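Local coordinates for organophosphorus hydrolase (Pseudomonas oleovorans, PDB 4O98), which probably hydrolyses lactones by nature and, in this engineered form, organophosphorus triesters, using a pair of zinc ions in a metallo-beta-lactamase fold, at residues Q166-F171 with H226-T231. Residues are numbered along the deposited sequence; the frame is centred on the assembly and turned at random.
With ZN (zinc ion), chain F.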
loop_
_atom_site.group_PDB
_atom_site.type_symbol
_atom_site.label_atom_id
_atom_site.label_comp_id
_atom_site.label_asym_id
_atom_site.label_seq_id
_atom_site.Cartn_x
_atom_site.Cartn_y
_atom_site.Cartn_z
ATOM N N GLN B 166 -30.884 -11.606 -5.160
ATOM C CA GLN B 166 -32.119 -11.679 -5.931
ATOM C C GLN B 166 -32.634 -10.313 -6.383
ATOM O O GLN B 166 -33.027 -10.141 -7.539
ATOM C CB GLN B 166 -33.209 -12.424 -5.161
ATOM C CG GLN B 166 -34.503 -12.531 -5.959
ATOM C CD GLN B 166 -35.362 -13.683 -5.522
ATOM O OE1 GLN B 166 -35.918 -13.673 -4.425
ATOM N NE2 GLN B 166 -35.478 -14.695 -6.381
ATOM N N ALA B 167 -32.620 -9.347 -5.472
ATOM C CA ALA B 167 -33.076 -7.998 -5.791
ATOM C C ALA B 167 -32.220 -7.393 -6.902
ATOM O O ALA B 167 -32.671 -6.535 -7.672
ATOM C CB ALA B 167 -33.049 -7.122 -4.538
ATOM N N GLU B 168 -30.977 -7.855 -6.988
ATOM C CA GLU B 168 -30.059 -7.340 -7.989
ATOM C C GLU B 168 -30.410 -7.922 -9.356
ATOM O O GLU B 168 -30.429 -7.204 -10.365
ATOM C CB GLU B 168 -28.618 -7.664 -7.590
ATOM C CG GLU B 168 -27.570 -6.986 -8.428
ATOM C CD GLU B 168 -27.473 -5.480 -8.196
ATOM O OE1 GLU B 168 -28.102 -4.942 -7.248
ATOM O OE2 GLU B 168 -26.750 -4.834 -8.987
ATOM N N ALA B 169 -30.725 -9.214 -9.381
ATOM C CA ALA B 169 -31.085 -9.890 -10.628
ATOM C C ALA B 169 -32.449 -9.418 -11.143
ATOM O O ALA B 169 -32.609 -9.117 -12.335
ATOM C CB ALA B 169 -31.077 -11.402 -10.438
ATOM N N GLU B 170 -33.425 -9.353 -10.240
ATOM C CA GLU B 170 -34.774 -8.887 -10.588
ATOM C C GLU B 170 -34.777 -7.458 -11.149
ATOM O O GLU B 170 -35.718 -7.051 -11.832
ATOM C CB GLU B 170 -35.709 -8.983 -9.378
ATOM C CG GLU B 170 -35.972 -10.419 -8.894
ATOM C CD GLU B 170 -36.744 -10.465 -7.582
ATOM O OE1 GLU B 170 -36.677 -9.474 -6.813
ATOM O OE2 GLU B 170 -37.410 -11.493 -7.318
ATOM N N PHE B 171 -33.727 -6.696 -10.862
ATOM C CA PHE B 171 -33.611 -5.350 -11.408
ATOM C C PHE B 171 -32.877 -5.357 -12.750
ATOM O O PHE B 171 -33.460 -5.013 -13.776
ATOM C CB PHE B 171 -32.911 -4.436 -10.405
ATOM C CG PHE B 171 -32.700 -3.027 -10.897
ATOM C CD1 PHE B 171 -33.741 -2.102 -10.880
ATOM C CD2 PHE B 171 -31.451 -2.620 -11.347
ATOM C CE1 PHE B 171 -33.549 -0.805 -11.322
ATOM C CE2 PHE B 171 -31.247 -1.321 -11.784
ATOM C CZ PHE B 171 -32.301 -0.411 -11.773
ATOM N N HIS B 226 -26.870 1.855 -3.576
ATOM C CA HIS B 226 -26.003 2.081 -4.733
ATOM C C HIS B 226 -26.601 1.373 -5.938
ATOM O O HIS B 226 -26.570 1.896 -7.057
ATOM C CB HIS B 226 -24.581 1.590 -4.446
ATOM C CG HIS B 226 -23.669 1.627 -5.636
ATOM N ND1 HIS B 226 -23.228 2.805 -6.201
ATOM C CD2 HIS B 226 -23.110 0.628 -6.354
ATOM C CE1 HIS B 226 -22.440 2.526 -7.227
ATOM N NE2 HIS B 226 -22.353 1.212 -7.345
ATOM N N THR B 227 -27.154 0.186 -5.695
ATOM C CA THR B 227 -28.045 -0.486 -6.638
ATOM C C THR B 227 -29.083 -1.168 -5.750
ATOM O O THR B 227 -28.867 -1.257 -4.537
ATOM C CB THR B 227 -27.314 -1.521 -7.506
ATOM O OG1 THR B 227 -26.774 -2.553 -6.666
ATOM C CG2 THR B 227 -26.210 -0.875 -8.341
ATOM N N PRO B 228 -30.220 -1.628 -6.326
ATOM C CA PRO B 228 -31.316 -2.093 -5.458
ATOM C C PRO B 228 -31.038 -3.362 -4.652
ATOM O O PRO B 228 -31.603 -3.512 -3.564
ATOM C CB PRO B 228 -32.469 -2.325 -6.441
ATOM C CG PRO B 228 -32.177 -1.372 -7.559
ATOM C CD PRO B 228 -30.678 -1.439 -7.715
ATOM N N GLY B 229 -30.191 -4.258 -5.149
ATOM C CA GLY B 229 -29.834 -5.421 -4.356
ATOM C C GLY B 229 -28.414 -5.430 -3.812
ATOM O O GLY B 229 -27.938 -6.474 -3.351
ATOM N N HIS B 230 -27.739 -4.281 -3.844
ATOM C CA HIS B 230 -26.331 -4.205 -3.426
ATOM C C HIS B 230 -26.071 -4.919 -2.100
ATOM O O HIS B 230 -26.742 -4.677 -1.095
ATOM C CB HIS B 230 -25.859 -2.752 -3.339
ATOM C CG HIS B 230 -24.383 -2.612 -3.142
ATOM N ND1 HIS B 230 -23.783 -2.725 -1.902
ATOM C CD2 HIS B 230 -23.384 -2.367 -4.026
ATOM C CE1 HIS B 230 -22.478 -2.554 -2.034
ATOM N NE2 HIS B 230 -22.210 -2.332 -3.310
ATOM N N THR B 231 -25.090 -5.809 -2.106
ATOM C CA THR B 231 -24.881 -6.677 -0.960
ATOM C C THR B 231 -23.400 -6.744 -0.572
ATOM O O THR B 231 -22.516 -6.852 -1.440
ATOM C CB THR B 231 -25.461 -8.073 -1.250
ATOM O OG1 THR B 231 -26.882 -7.965 -1.398
ATOM C CG2 THR B 231 -25.173 -9.034 -0.130
HETATM ZN ZN ZN F . -21.090 0.159 -8.569
HETATM O O HOH W 1 -19.563 0.450 -9.993
#
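Glu168 reaches from helix 166-172 into the turn at 227-230, where its OE1 accepts two hydrogen bonds. Thr227 OG1 donates to Glu168 OE1 at 2.8 Å, meeting the syn side somewhat out of the carboxylate plane. The second donor, Gly229 N, lies 3.0 Å from Glu168 OE1 and approaches nearly along the C-O axis, though its N-H is bent to 137°. Glu168 folds at its second torsion (chi2 70°), which swings the carboxylate into the type I turn from Thr227 to His230. Beside this polar centre, Pro228 CG sits over one face of the Phe171 ring, 3.8 Å from the ring centroid and 15° off its normal, a CH-pi contact. Ala167 CB rests on Gly229 CA at 3.6 Å; the helix packs directly on the glycine backbone here, with the CA atoms of Glu168 and Gly229 4.1 Å apart.

Further out, Glu168 OE2 accepts from Leu140 N, tying the same carboxylate to the loop bearing the zinc ligands His139 and His141. The residue before Thr227, His226, binds zinc through NE2 at 2.0 Å, sharing it with His139, His141 and Asp247, while His226 ND1 is hydrogen-bonded to Asp266 OD1. With three donors shared between its two oxygens, the buried Glu168 is probably ionised, and its carboxylate links two metal-binding loops of the metallo-beta-lactamase fold, consistent with a second-shell role in positioning the zinc ligands.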